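Local coordinates for tail fiber protein (Acinetobacter phage AM24, PDB 5W5P) that probably recognises, and may depolymerise, the capsular polysaccharide of Acinetobacter baumannii as the trimeric tailspike of the phage, at residues Gly223-Met231 / Thr254-Ile262; Ser365-Ala376 / Ala404-Ala415. All coordinates share one frame; numbering follows the deposited sequence.

Interaction 1. Residues Gly223-Met231 / Thr254-Ile262; sequences GDRLYNVNM and TGYVQSVTI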
loop_
_atom_site.group_PDB
_atom_site.type_symbol
_atom_site.label_atom_id
_atom_site.label_comp_id
_atom_site.label_asym_id
_atom_site.label_seq_id
_atom_site.Cartn_x
_atom_site.Cartn_y
_atom_site.Cartn_z
ATOM N N GLY A 223 -17.923 -15.428 10.166
ATOM C CA GLY A 223 -17.017 -14.497 10.816
ATOM C C GLY A 223 -17.261 -14.304 12.298
ATOM O O GLY A 223 -16.433 -13.667 12.960
ATOM N N ASP A 224 -18.377 -14.817 12.827
ATOM C CA ASP A 224 -18.589 -14.795 14.270
ATOM C C ASP A 224 -17.603 -15.697 14.993
ATOM O O ASP A 224 -17.288 -15.453 16.164
ATOM C CB ASP A 224 -20.011 -15.242 14.616
ATOM C CG ASP A 224 -21.057 -14.198 14.303
ATOM O OD1 ASP A 224 -20.915 -13.036 14.747
ATOM O OD2 ASP A 224 -22.037 -14.550 13.614
ATOM N N ARG A 225 -17.123 -16.754 14.322
ATOM C CA ARG A 225 -16.364 -17.820 14.968
ATOM C C ARG A 225 -14.994 -18.073 14.361
ATOM O O ARG A 225 -14.218 -18.835 14.947
ATOM C CB ARG A 225 -17.155 -19.140 14.938
ATOM C CG ARG A 225 -18.593 -19.013 15.374
ATOM C CD ARG A 225 -18.723 -18.339 16.735
ATOM N NE ARG A 225 -20.104 -18.308 17.207
ATOM C CZ ARG A 225 -20.483 -17.793 18.372
ATOM N NH1 ARG A 225 -19.581 -17.255 19.183
ATOM N NH2 ARG A 225 -21.764 -17.799 18.718
ATOM N N LEU A 226 -14.670 -17.458 13.225
ATOM C CA LEU A 226 -13.401 -17.669 12.537
ATOM C C LEU A 226 -12.641 -16.351 12.510
ATOM O O LEU A 226 -13.044 -15.412 11.813
ATOM C CB LEU A 226 -13.635 -18.205 11.124
ATOM C CG LEU A 226 -14.261 -19.605 11.080
ATOM C CD1 LEU A 226 -14.320 -20.167 9.661
ATOM C CD2 LEU A 226 -13.502 -20.544 11.996
ATOM N N TYR A 227 -11.553 -16.279 13.276
ATOM C CA TYR A 227 -10.679 -15.117 13.326
ATOM C C TYR A 227 -9.341 -15.454 12.683
ATOM O O TYR A 227 -8.998 -16.623 12.490
ATOM C CB TYR A 227 -10.443 -14.651 14.768
ATOM C CG TYR A 227 -11.690 -14.305 15.556
ATOM C CD1 TYR A 227 -12.885 -14.003 14.915
ATOM C CD2 TYR A 227 -11.661 -14.261 16.951
ATOM C CE1 TYR A 227 -14.021 -13.686 15.636
ATOM C CE2 TYR A 227 -12.797 -13.939 17.684
ATOM C CZ TYR A 227 -13.972 -13.656 17.019
ATOM O OH TYR A 227 -15.106 -13.335 17.726
ATOM N N ASN A 228 -8.578 -14.408 12.372
ATOM C CA ASN A 228 -7.261 -14.534 11.753
ATOM C C ASN A 228 -7.338 -15.410 10.501
ATOM O O ASN A 228 -6.736 -16.481 10.412
ATOM C CB ASN A 228 -6.233 -15.076 12.751
ATOM C CG ASN A 228 -5.975 -14.122 13.914
ATOM O OD1 ASN A 228 -6.802 -13.269 14.233
ATOM N ND2 ASN A 228 -4.826 -14.276 14.557
ATOM N N VAL A 229 -8.102 -14.926 9.523
ATOM C CA VAL A 229 -8.431 -15.680 8.320
ATOM C C VAL A 229 -7.773 -15.012 7.123
ATOM O O VAL A 229 -7.953 -13.810 6.897
ATOM C CB VAL A 229 -9.953 -15.775 8.116
ATOM C CG1 VAL A 229 -10.275 -16.661 6.916
ATOM C CG2 VAL A 229 -10.625 -16.299 9.375
ATOM N N ASN A 230 -7.026 -15.796 6.350
ATOM C CA ASN A 230 -6.488 -15.372 5.059
ATOM C C ASN A 230 -7.314 -16.051 3.968
ATOM O O ASN A 230 -7.185 -17.256 3.739
ATOM C CB ASN A 230 -5.009 -15.729 4.938
ATOM C CG ASN A 230 -4.104 -14.723 5.621
ATOM O OD1 ASN A 230 -4.387 -13.527 5.643
ATOM N ND2 ASN A 230 -3.005 -15.207 6.186
HETATM N N MSE A 231 -8.172 -15.279 3.307
HETATM C CA MSE A 231 -8.914 -15.764 2.147
HETATM C C MSE A 231 -8.243 -15.302 0.864
HETATM O O MSE A 231 -8.371 -14.141 0.487
HETATM C CB MSE A 231 -10.357 -15.270 2.169
HETATM C CG MSE A 231 -11.150 -15.738 3.357
HETATM SE SE MSE A 231 -13.001 -15.153 3.299
HETATM C CE MSE A 231 -13.769 -16.526 2.155
ATOM N N THR A 254 -23.746 -6.211 18.388
ATOM C CA THR A 254 -23.999 -6.851 17.106
ATOM C C THR A 254 -22.885 -7.852 16.840
ATOM O O THR A 254 -21.897 -7.925 17.577
ATOM C CB THR A 254 -24.066 -5.834 15.956
ATOM O OG1 THR A 254 -22.757 -5.308 15.707
ATOM C CG2 THR A 254 -25.008 -4.694 16.294
ATOM N N GLY A 255 -23.044 -8.631 15.773
ATOM C CA GLY A 255 -21.947 -9.445 15.303
ATOM C C GLY A 255 -20.798 -8.597 14.797
ATOM O O GLY A 255 -20.939 -7.409 14.514
ATOM N N TYR A 256 -19.631 -9.218 14.684
ATOM C CA TYR A 256 -18.473 -8.516 14.163
ATOM C C TYR A 256 -17.491 -9.508 13.558
ATOM O O TYR A 256 -17.514 -10.703 13.857
ATOM C CB TYR A 256 -17.784 -7.682 15.248
ATOM C CG TYR A 256 -17.250 -8.470 16.421
ATOM C CD1 TYR A 256 -18.059 -8.756 17.513
ATOM C CD2 TYR A 256 -15.932 -8.906 16.444
ATOM C CE1 TYR A 256 -17.572 -9.465 18.595
ATOM C CE2 TYR A 256 -15.435 -9.620 17.516
ATOM C CZ TYR A 256 -16.258 -9.894 18.593
ATOM O OH TYR A 256 -15.765 -10.603 19.665
ATOM N N VAL A 257 -16.630 -8.986 12.691
ATOM C CA VAL A 257 -15.533 -9.743 12.106
ATOM C C VAL A 257 -14.238 -9.240 12.726
ATOM O O VAL A 257 -14.130 -8.075 13.132
ATOM C CB VAL A 257 -15.508 -9.623 10.566
ATOM C CG1 VAL A 257 -16.834 -10.095 9.969
ATOM C CG2 VAL A 257 -15.205 -8.200 10.137
ATOM N N GLN A 258 -13.252 -10.128 12.823
ATOM C CA GLN A 258 -11.996 -9.775 13.471
ATOM C C GLN A 258 -10.837 -10.407 12.716
ATOM O O GLN A 258 -10.774 -11.633 12.581
ATOM C CB GLN A 258 -12.003 -10.208 14.940
ATOM C CG GLN A 258 -10.654 -10.175 15.603
ATOM C CD GLN A 258 -10.703 -10.645 17.043
ATOM O OE1 GLN A 258 -9.705 -11.119 17.583
ATOM N NE2 GLN A 258 -11.858 -10.494 17.682
ATOM N N SER A 259 -9.930 -9.569 12.220
ATOM C CA SER A 259 -8.716 -10.000 11.531
ATOM C C SER A 259 -9.043 -10.947 10.375
ATOM O O SER A 259 -8.737 -12.138 10.396
ATOM C CB SER A 259 -7.734 -10.650 12.511
ATOM O OG SER A 259 -7.214 -9.706 13.429
ATOM N N VAL A 260 -9.686 -10.371 9.362
ATOM C CA VAL A 260 -10.031 -11.077 8.133
ATOM C C VAL A 260 -9.347 -10.356 6.980
ATOM O O VAL A 260 -9.522 -9.142 6.813
ATOM C CB VAL A 260 -11.552 -11.145 7.917
ATOM C CG1 VAL A 260 -11.876 -11.717 6.531
ATOM C CG2 VAL A 260 -12.206 -11.979 9.008
ATOM N N THR A 261 -8.560 -11.096 6.199
ATOM C CA THR A 261 -7.860 -10.569 5.034
ATOM C C THR A 261 -8.383 -11.285 3.798
ATOM O O THR A 261 -8.224 -12.503 3.670
ATOM C CB THR A 261 -6.346 -10.757 5.161
ATOM O OG1 THR A 261 -5.855 -9.988 6.265
ATOM C CG2 THR A 261 -5.633 -10.318 3.881
ATOM N N ILE A 262 -9.005 -10.533 2.898
ATOM C CA ILE A 262 -9.575 -11.057 1.662
ATOM C C ILE A 262 -8.778 -10.453 0.514
ATOM O O ILE A 262 -8.943 -9.270 0.187
ATOM C CB ILE A 262 -11.069 -10.728 1.548
ATOM C CG1 ILE A 262 -11.819 -11.287 2.755
ATOM C CG2 ILE A 262 -11.642 -11.254 0.245
ATOM C CD1 ILE A 262 -13.301 -11.004 2.748
HETATM O O HOH W 1 -14.311 -12.743 11.910
HETATM O O HOH W 2 -7.215 -11.188 16.156
HETATM O O HOH W 3 -2.788 -11.461 5.834
#

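Interaction 2. Residues Ser365-Ala376 / Ala404-Ala415; sequences SGVTFIGNQFGA and APPTFVGNWTNA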
loop_
_atom_site.group_PDB
_atom_site.type_symbol
_atom_site.label_atom_id
_atom_site.label_comp_id
_atom_site.label_asym_id
_atom_site.label_seq_id
_atom_site.Cartn_x
_atom_site.Cartn_y
_atom_site.Cartn_z
ATOM N N SER A 365 -12.980 8.918 11.748
ATOM C CA SER A 365 -11.822 9.661 12.246
ATOM C C SER A 365 -10.547 9.025 11.708
ATOM O O SER A 365 -10.150 7.954 12.174
ATOM C CB SER A 365 -11.816 9.694 13.772
ATOM O OG SER A 365 -10.857 10.617 14.246
ATOM N N GLY A 366 -9.903 9.697 10.756
ATOM C CA GLY A 366 -8.669 9.198 10.181
ATOM C C GLY A 366 -8.888 8.251 9.019
ATOM O O GLY A 366 -8.751 7.035 9.173
ATOM N N VAL A 367 -9.244 8.795 7.855
ATOM C CA VAL A 367 -9.494 8.018 6.645
ATOM C C VAL A 367 -8.804 8.714 5.481
ATOM O O VAL A 367 -8.935 9.932 5.315
ATOM C CB VAL A 367 -11.005 7.859 6.358
ATOM C CG1 VAL A 367 -11.235 6.887 5.207
ATOM C CG2 VAL A 367 -11.751 7.404 7.602
ATOM N N THR A 368 -8.067 7.948 4.674
ATOM C CA THR A 368 -7.282 8.515 3.584
ATOM C C THR A 368 -7.557 7.766 2.290
ATOM O O THR A 368 -7.463 6.535 2.250
ATOM C CB THR A 368 -5.784 8.471 3.904
ATOM O OG1 THR A 368 -5.564 8.977 5.226
ATOM C CG2 THR A 368 -5.000 9.316 2.908
ATOM N N PHE A 369 -7.882 8.514 1.234
ATOM C CA PHE A 369 -8.102 7.980 -0.108
ATOM C C PHE A 369 -6.971 8.446 -1.013
ATOM O O PHE A 369 -6.810 9.648 -1.232
ATOM C CB PHE A 369 -9.444 8.443 -0.672
ATOM C CG PHE A 369 -10.625 7.954 0.102
ATOM C CD1 PHE A 369 -11.053 8.627 1.236
ATOM C CD2 PHE A 369 -11.310 6.818 -0.302
ATOM C CE1 PHE A 369 -12.143 8.179 1.954
ATOM C CE2 PHE A 369 -12.407 6.362 0.411
ATOM C CZ PHE A 369 -12.825 7.044 1.539
ATOM N N ILE A 370 -6.200 7.500 -1.547
ATOM C CA ILE A 370 -5.043 7.806 -2.381
ATOM C C ILE A 370 -5.161 7.033 -3.688
ATOM O O ILE A 370 -5.283 5.804 -3.676
ATOM C CB ILE A 370 -3.720 7.463 -1.676
ATOM C CG1 ILE A 370 -3.643 8.164 -0.316
ATOM C CG2 ILE A 370 -2.535 7.843 -2.554
ATOM C CD1 ILE A 370 -2.488 7.715 0.528
ATOM N N GLY A 371 -5.139 7.755 -4.808
ATOM C CA GLY A 371 -4.926 7.137 -6.106
ATOM C C GLY A 371 -6.024 6.230 -6.618
ATOM O O GLY A 371 -5.745 5.317 -7.400
ATOM N N ASN A 372 -7.267 6.457 -6.211
ATOM C CA ASN A 372 -8.390 5.697 -6.739
ATOM C C ASN A 372 -8.881 6.311 -8.044
ATOM O O ASN A 372 -8.762 7.519 -8.266
ATOM C CB ASN A 372 -9.537 5.655 -5.728
ATOM C CG ASN A 372 -9.118 5.065 -4.401
ATOM O OD1 ASN A 372 -9.100 3.848 -4.236
ATOM N ND2 ASN A 372 -8.771 5.923 -3.449
ATOM N N GLN A 373 -9.426 5.468 -8.916
ATOM C CA GLN A 373 -10.157 5.933 -10.088
ATOM C C GLN A 373 -11.633 5.652 -9.877
ATOM O O GLN A 373 -12.039 4.490 -9.769
ATOM C CB GLN A 373 -9.681 5.267 -11.377
ATOM C CG GLN A 373 -10.583 5.574 -12.562
ATOM C CD GLN A 373 -10.275 4.721 -13.778
ATOM O OE1 GLN A 373 -10.915 3.692 -14.009
ATOM N NE2 GLN A 373 -9.308 5.157 -14.576
ATOM N N PHE A 374 -12.426 6.713 -9.814
ATOM C CA PHE A 374 -13.873 6.594 -9.688
ATOM C C PHE A 374 -14.516 6.806 -11.058
ATOM O O PHE A 374 -15.077 7.860 -11.364
ATOM C CB PHE A 374 -14.399 7.595 -8.666
ATOM C CG PHE A 374 -13.785 7.465 -7.301
ATOM C CD1 PHE A 374 -14.148 6.429 -6.455
ATOM C CD2 PHE A 374 -12.867 8.404 -6.849
ATOM C CE1 PHE A 374 -13.594 6.319 -5.186
ATOM C CE2 PHE A 374 -12.305 8.302 -5.581
ATOM C CZ PHE A 374 -12.668 7.256 -4.748
ATOM N N GLY A 375 -14.410 5.772 -11.894
ATOM C CA GLY A 375 -14.993 5.812 -13.222
ATOM C C GLY A 375 -16.485 5.550 -13.195
ATOM O O GLY A 375 -16.919 4.409 -13.009
ATOM N N ALA A 376 -17.282 6.597 -13.383
ATOM C CA ALA A 376 -18.719 6.507 -13.176
ATOM C C ALA A 376 -19.435 6.039 -14.434
ATOM O O ALA A 376 -19.016 6.326 -15.561
ATOM C CB ALA A 376 -19.285 7.858 -12.742
ATOM N N ALA A 404 -11.158 13.350 13.030
ATOM C CA ALA A 404 -10.432 13.863 11.873
ATOM C C ALA A 404 -11.175 13.534 10.587
ATOM O O ALA A 404 -11.381 12.351 10.289
ATOM C CB ALA A 404 -9.025 13.279 11.834
ATOM N N PRO A 405 -11.597 14.528 9.809
ATOM C CA PRO A 405 -12.293 14.252 8.547
ATOM C C PRO A 405 -11.379 13.555 7.555
ATOM O O PRO A 405 -10.147 13.691 7.622
ATOM C CB PRO A 405 -12.699 15.651 8.053
ATOM C CG PRO A 405 -12.698 16.501 9.284
ATOM C CD PRO A 405 -11.587 15.964 10.133
ATOM N N PRO A 406 -11.944 12.799 6.618
ATOM C CA PRO A 406 -11.118 12.099 5.630
ATOM C C PRO A 406 -10.450 13.058 4.655
ATOM O O PRO A 406 -10.922 14.168 4.403
ATOM C CB PRO A 406 -12.120 11.190 4.906
ATOM C CG PRO A 406 -13.297 11.095 5.818
ATOM C CD PRO A 406 -13.361 12.413 6.525
ATOM N N THR A 407 -9.329 12.604 4.099
ATOM C CA THR A 407 -8.584 13.374 3.114
ATOM C C THR A 407 -8.482 12.582 1.815
ATOM O O THR A 407 -8.638 11.357 1.793
ATOM C CB THR A 407 -7.178 13.751 3.626
ATOM O OG1 THR A 407 -6.362 12.579 3.736
ATOM C CG2 THR A 407 -7.265 14.432 4.996
ATOM N N PHE A 408 -8.247 13.306 0.722
ATOM C CA PHE A 408 -8.184 12.725 -0.614
ATOM C C PHE A 408 -6.929 13.228 -1.313
ATOM O O PHE A 408 -6.719 14.440 -1.414
ATOM C CB PHE A 408 -9.429 13.085 -1.439
ATOM C CG PHE A 408 -10.697 12.425 -0.961
ATOM C CD1 PHE A 408 -11.386 12.923 0.138
ATOM C CD2 PHE A 408 -11.206 11.318 -1.621
ATOM C CE1 PHE A 408 -12.551 12.323 0.574
ATOM C CE2 PHE A 408 -12.370 10.707 -1.190
ATOM C CZ PHE A 408 -13.046 11.210 -0.089
ATOM N N VAL A 409 -6.105 12.302 -1.799
ATOM C CA VAL A 409 -4.845 12.634 -2.453
ATOM C C VAL A 409 -4.755 11.856 -3.761
ATOM O O VAL A 409 -4.818 10.621 -3.761
ATOM C CB VAL A 409 -3.633 12.318 -1.559
ATOM C CG1 VAL A 409 -2.324 12.469 -2.347
ATOM C CG2 VAL A 409 -3.634 13.198 -0.304
ATOM N N GLY A 410 -4.611 12.575 -4.873
ATOM C CA GLY A 410 -4.261 11.957 -6.138
ATOM C C GLY A 410 -5.296 11.037 -6.746
ATOM O O GLY A 410 -4.936 10.163 -7.542
ATOM N N ASN A 411 -6.571 11.205 -6.399
ATOM C CA ASN A 411 -7.645 10.397 -6.960
ATOM C C ASN A 411 -8.143 10.995 -8.273
ATOM O O ASN A 411 -7.859 12.145 -8.606
ATOM C CB ASN A 411 -8.810 10.277 -5.974
ATOM C CG ASN A 411 -8.376 9.748 -4.620
ATOM O OD1 ASN A 411 -8.242 8.535 -4.427
ATOM N ND2 ASN A 411 -8.146 10.660 -3.670
ATOM N N TRP A 412 -8.906 10.195 -9.015
ATOM C CA TRP A 412 -9.457 10.586 -10.308
ATOM C C TRP A 412 -10.925 10.198 -10.356
ATOM O O TRP A 412 -11.267 9.029 -10.145
ATOM C CB TRP A 412 -8.711 9.908 -11.468
ATOM C CG TRP A 412 -9.076 10.429 -12.834
ATOM C CD1 TRP A 412 -8.342 11.287 -13.601
ATOM C CD2 TRP A 412 -10.255 10.119 -13.597
ATOM N NE1 TRP A 412 -8.990 11.534 -14.787
ATOM C CE2 TRP A 412 -10.165 10.831 -14.810
ATOM C CE3 TRP A 412 -11.379 9.315 -13.369
ATOM C CZ2 TRP A 412 -11.153 10.762 -15.792
ATOM C CZ3 TRP A 412 -12.362 9.253 -14.341
ATOM C CH2 TRP A 412 -12.243 9.973 -15.539
ATOM N N THR A 413 -11.785 11.168 -10.659
ATOM C CA THR A 413 -13.206 10.906 -10.817
ATOM C C THR A 413 -13.723 11.651 -12.040
ATOM O O THR A 413 -13.103 12.599 -12.526
ATOM C CB THR A 413 -14.012 11.315 -9.572
ATOM O OG1 THR A 413 -15.334 10.768 -9.649
ATOM C CG2 THR A 413 -14.104 12.838 -9.458
ATOM N N ASN A 414 -14.864 11.184 -12.551
ATOM C CA ASN A 414 -15.629 11.917 -13.549
ATOM C C ASN A 414 -17.098 11.972 -13.155
ATOM O O ASN A 414 -17.960 12.217 -14.005
ATOM C CB ASN A 414 -15.458 11.313 -14.946
ATOM C CG ASN A 414 -15.993 9.891 -15.051
ATOM O OD1 ASN A 414 -16.338 9.258 -14.053
ATOM N ND2 ASN A 414 -16.049 9.380 -16.274
ATOM N N ALA A 415 -17.392 11.736 -11.883
ATOM C CA ALA A 415 -18.743 11.803 -11.364
ATOM C C ALA A 415 -19.067 13.242 -10.973
ATOM O O ALA A 415 -18.223 14.139 -11.046
ATOM C CB ALA A 415 -18.898 10.852 -10.178
HETATM O O HOH W 4 -6.165 11.552 6.163
HETATM O O HOH W 5 -8.203 11.753 8.216
HETATM O O HOH W 6 -16.692 6.602 -16.885
#

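Interaction 1. Residues Gly223-Met231 / Thr254-Ile262
Gln258 lies over one face of the Tyr227 ring. Its CB, over the face 4.1 Å from the ring centroid, makes a CH-pi contact, and the amide stacks on the same ring with planes 19° apart, NE2 3.6 Å from Tyr227 CE2. CG of Gln258, anti to the backbone N (chi1 167°), and the extended chain beyond carry the amide across the ring. The Tyr256 side chain crosses that of Tyr227 at about a right angle, Tyr227 OH meeting Tyr256 CE2 obliquely at 3.7 Å. Arg249 bonds the Tyr227 hydroxyl and Tyr256 O and forms a salt bridge with Asp224.

Backbone hydrogen bonds join the other half. Val229 N reaches Ser259 O at 3.0 Å, Thr261 N reaches Val229 O at 2.9 Å, and Met231 N reaches Thr261 O at 2.8 Å. With strand axes 9° apart, equivalent positions of successive right-handed beta-helix coils pair in parallel, Val229 with Val260, Asn230 with Thr261 and Met231 with Ile262. Asn228 and Ser259 mark the same corner in both coils, each with positive phi.

Before the corner, where no direct backbone bond links the segments, one water donates to Gly223 O and Leu226 O and accepts from Gln258 N.

The apolar side carries Val229, Val260, Met231 and Ile262, with selenomethionine SE 4.1 Å from Ile262 CG1. Asn230 and Thr261 point the other way, where Asn230 packs on His266 and Thr261 on Phe288 of the second subunit; Asn230 ND2 bonds Glu203 of its own chain. Strand 199-204 flanks Val229 on the preceding coil, and strand 241-244 packs against Met231, Val257 and Val260.

Interaction 2. Residues Ser365-Ala376 / Ala404-Ala415
Phe369 and Phe408 lie face to face but slid apart, planes 5° from parallel and centroids 4.5 Å apart, Phe369 CD1 over the rim of the Phe408 ring. Thr407 O and Pro406 CB sit at the Phe369 edge. Phe333 stacks on Phe369 and Trp419 on Phe408, so the pair belongs to an aromatic ladder lining a parallel beta-helix. Thr413 CB, Trp412 O and Asn411 CB approach the Phe374 ring obliquely, and Phe338 of strand 331-339 meets it nearly parallel. On the other side of the sheet, Trp412 has Gly375 CA at its ring edge and stacks on Tyr329 of the third subunit.

Parallel pairing of Thr368-Ile370 with Thr407-Val409 and of Gln373-Phe374 with Trp412-Thr413 flanks a corner, where Gly371 and Gly410, both with positive phi, turn the chain.

The asparagines that follow form a ladder, amides side by side and 5° from coplanar. Asn411 OD1 accepts from Asn372 N, at 2.9 Å, and Asn372 ND2, at 2.8 Å. Asn411 ND2 donates to Phe369 O, 3.0 Å away, from above its carbonyl plane, while Val409 N takes the same oxygen nearly along the C=O axis. Second partners, Phe333 O for Asn372 ND2 and Asn430 for Asn411 ND2, help fix the amides' rotation.

Farther on, Asn414 OD1 replaces a backbone acceptor: CG between the backbone N and carbonyl carbon (chi1 63°) turns it to Ala376 N, 2.9 Å away, which meets a lone pair in the carbonyl plane.

Interactions 1 and 2 join strands of the same parallel beta-helix, their centres 26 Å apart and their nearest atoms about 14 Å apart. Both are largely buried and contact the second subunit; interaction 2 also meets the third. Each spans a corner with positive phi, but the chemistry differs. In 223-231 / 254-262 direct backbone hydrogen bonding is confined to one side of the corner, and the other depends on a tyrosine-glutamine stack and bridging water. In 365-376 / 404-415 pairing runs on both sides, and the corner itself is held by hydrogen-bonded, nearly coplanar asparagine amides. The buried areas, 652 and 940 Å², differ partly because the second pair of segments is longer.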